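Local coordinates for tyrosine-protein phosphatase YwqE (PDB 3QY7) that removes phosphate from phosphotyrosine-containing proteins as a manganese-dependent tyrosine phosphatase built on a PHP-like TIM barrel, at residues A[81-86]-A[115-120]. Numbering follows the deposited sequence.
Sequences IRIYGE and PRYAEQ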
# COMPACT_ATOMS: atom_id res chain seq x y z
N ILE A 81 -4.15 0.77 7.92
CA ILE A 81 -5.02 0.38 9.04
C ILE A 81 -4.81 -1.08 9.41
O ILE A 81 -5.24 -1.98 8.70
CB ILE A 81 -6.50 0.64 8.68
CG1 ILE A 81 -6.69 2.09 8.22
CG2 ILE A 81 -7.43 0.26 9.86
CD1 ILE A 81 -8.04 2.38 7.56
N ARG A 82 -4.14 -1.32 10.53
CA ARG A 82 -4.05 -2.66 11.07
C ARG A 82 -5.47 -3.13 11.37
O ARG A 82 -6.20 -2.46 12.10
CB ARG A 82 -3.21 -2.67 12.35
CG ARG A 82 -3.19 -4.02 13.08
CD ARG A 82 -2.33 -5.04 12.32
NE ARG A 82 -0.94 -4.63 12.21
CZ ARG A 82 -0.03 -4.78 13.17
NH1 ARG A 82 -0.36 -5.35 14.33
NH2 ARG A 82 1.22 -4.36 12.97
N ILE A 83 -5.83 -4.29 10.82
CA ILE A 83 -7.19 -4.81 10.92
C ILE A 83 -7.65 -4.87 12.37
O ILE A 83 -6.87 -5.18 13.26
CB ILE A 83 -7.31 -6.19 10.21
CG1 ILE A 83 -8.78 -6.59 9.99
CG2 ILE A 83 -6.48 -7.26 10.93
CD1 ILE A 83 -8.95 -7.77 9.03
N TYR A 84 -8.91 -4.52 12.59
CA TYR A 84 -9.57 -4.72 13.89
C TYR A 84 -11.06 -4.84 13.63
O TYR A 84 -11.52 -4.57 12.53
CB TYR A 84 -9.21 -3.63 14.92
CG TYR A 84 -9.67 -2.22 14.58
CD1 TYR A 84 -8.94 -1.42 13.70
CD2 TYR A 84 -10.81 -1.68 15.16
CE1 TYR A 84 -9.34 -0.14 13.41
CE2 TYR A 84 -11.23 -0.39 14.87
CZ TYR A 84 -10.49 0.38 13.98
OH TYR A 84 -10.89 1.67 13.69
N GLY A 85 -11.80 -5.29 14.64
CA GLY A 85 -13.19 -5.69 14.43
C GLY A 85 -14.13 -4.58 13.98
O GLY A 85 -15.10 -4.85 13.27
N GLU A 86 -13.83 -3.35 14.38
CA GLU A 86 -14.75 -2.22 14.21
C GLU A 86 -14.38 -1.30 13.04
O GLU A 86 -14.79 -0.14 13.01
CB GLU A 86 -14.83 -1.40 15.51
CG GLU A 86 -15.37 -2.16 16.74
CD GLU A 86 -14.37 -3.14 17.34
OE1 GLU A 86 -13.15 -2.90 17.25
OE2 GLU A 86 -14.82 -4.16 17.92
N PRO A 115 -6.38 -12.89 10.45
CA PRO A 115 -7.49 -13.02 11.39
C PRO A 115 -8.68 -13.73 10.75
O PRO A 115 -8.98 -13.52 9.56
CB PRO A 115 -7.83 -11.57 11.73
CG PRO A 115 -6.52 -10.86 11.59
CD PRO A 115 -5.90 -11.49 10.37
N ARG A 116 -9.35 -14.58 11.52
CA ARG A 116 -10.42 -15.42 10.99
C ARG A 116 -11.60 -14.60 10.46
O ARG A 116 -12.28 -15.03 9.54
CB ARG A 116 -10.90 -16.41 12.06
CG ARG A 116 -9.82 -17.36 12.56
CD ARG A 116 -9.82 -18.70 11.83
NE ARG A 116 -10.91 -19.57 12.25
CZ ARG A 116 -10.89 -20.35 13.34
NH1 ARG A 116 -9.83 -20.36 14.14
NH2 ARG A 116 -11.94 -21.10 13.64
N TYR A 117 -11.83 -13.41 11.03
CA TYR A 117 -12.96 -12.58 10.63
C TYR A 117 -12.69 -11.72 9.38
O TYR A 117 -13.57 -11.00 8.92
CB TYR A 117 -13.41 -11.69 11.79
CG TYR A 117 -12.36 -10.68 12.21
CD1 TYR A 117 -11.43 -11.00 13.18
CD2 TYR A 117 -12.31 -9.42 11.62
CE1 TYR A 117 -10.46 -10.09 13.57
CE2 TYR A 117 -11.35 -8.49 12.00
CZ TYR A 117 -10.43 -8.83 12.97
OH TYR A 117 -9.47 -7.94 13.36
N ALA A 118 -11.47 -11.80 8.84
CA ALA A 118 -11.09 -11.00 7.68
C ALA A 118 -12.08 -11.10 6.51
O ALA A 118 -12.50 -10.07 5.97
CB ALA A 118 -9.67 -11.37 7.22
N GLU A 119 -12.46 -12.32 6.13
CA GLU A 119 -13.36 -12.53 5.00
C GLU A 119 -14.72 -11.85 5.20
O GLU A 119 -15.25 -11.24 4.27
CB GLU A 119 -13.57 -14.03 4.71
CG GLU A 119 -14.28 -14.27 3.37
CD GLU A 119 -14.55 -15.74 3.06
OE1 GLU A 119 -13.77 -16.62 3.49
OE2 GLU A 119 -15.54 -16.01 2.35
N GLN A 120 -15.25 -11.98 6.41
CA GLN A 120 -16.54 -11.37 6.79
C GLN A 120 -16.45 -9.85 6.69
O GLN A 120 -17.32 -9.21 6.08
CB GLN A 120 -16.97 -11.82 8.20
CG GLN A 120 -18.42 -11.45 8.58
CD GLN A 120 -19.46 -11.94 7.57
OE1 GLN A 120 -19.54 -13.13 7.26
NE2 GLN A 120 -20.24 -11.01 7.04
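I83 and Y117 reach toward each other tip to tip, and the phenol hydroxyl ends against the main chain at I83 and Y84. Y117 OH comes closest to Y84 CA, at 3.3 Å, and also touches CG1 and CG2 of the I83 side chain. The two branches of I83 take different neighbours. With CG1 anti to the backbone N (chi1 -166°), the longer arm runs by the phenol. Its CG1 lies 3.8 Å from Y117 CE2. CD1, one bond further out, passes the same ring carbon before meeting A118 CB at 4.1 Å. CG2 serves the remaining neighbour, touching P115 CG at 3.7 Å as the two side chains slide past each other in opposite directions. Y84 O and G85 CA approach the Y117 ring obliquely, as does I83 CG1.

The three partners of I83 are gathered by a type I turn from P115 to A118, closed by the hydrogen bond from A118 N to P115 O (3.1 Å); it leads directly into helix 118-127. Strand 80-82 ends just before I83, whose backbone is still hydrogen-bonded to E108 and whose side chain also packs on I107, F109 and P110. The CB of Y84 points away from the turn, its ring meeting that of H43 almost parallel and its hydroxyl hydrogen-bonded to D90 OD2.

The contact therefore joins the loop leaving one strand of the parallel barrel sheet to the start of the helix that follows the adjacent strand, 104-108. Its side-chain packing is apolar, centred on a buried isoleucine, while Y117 is partly exposed. The tyrosine hydroxyl and the facing backbone meet without a hydrogen bond between the two segments; shape, not directed polar bonding, fits them together.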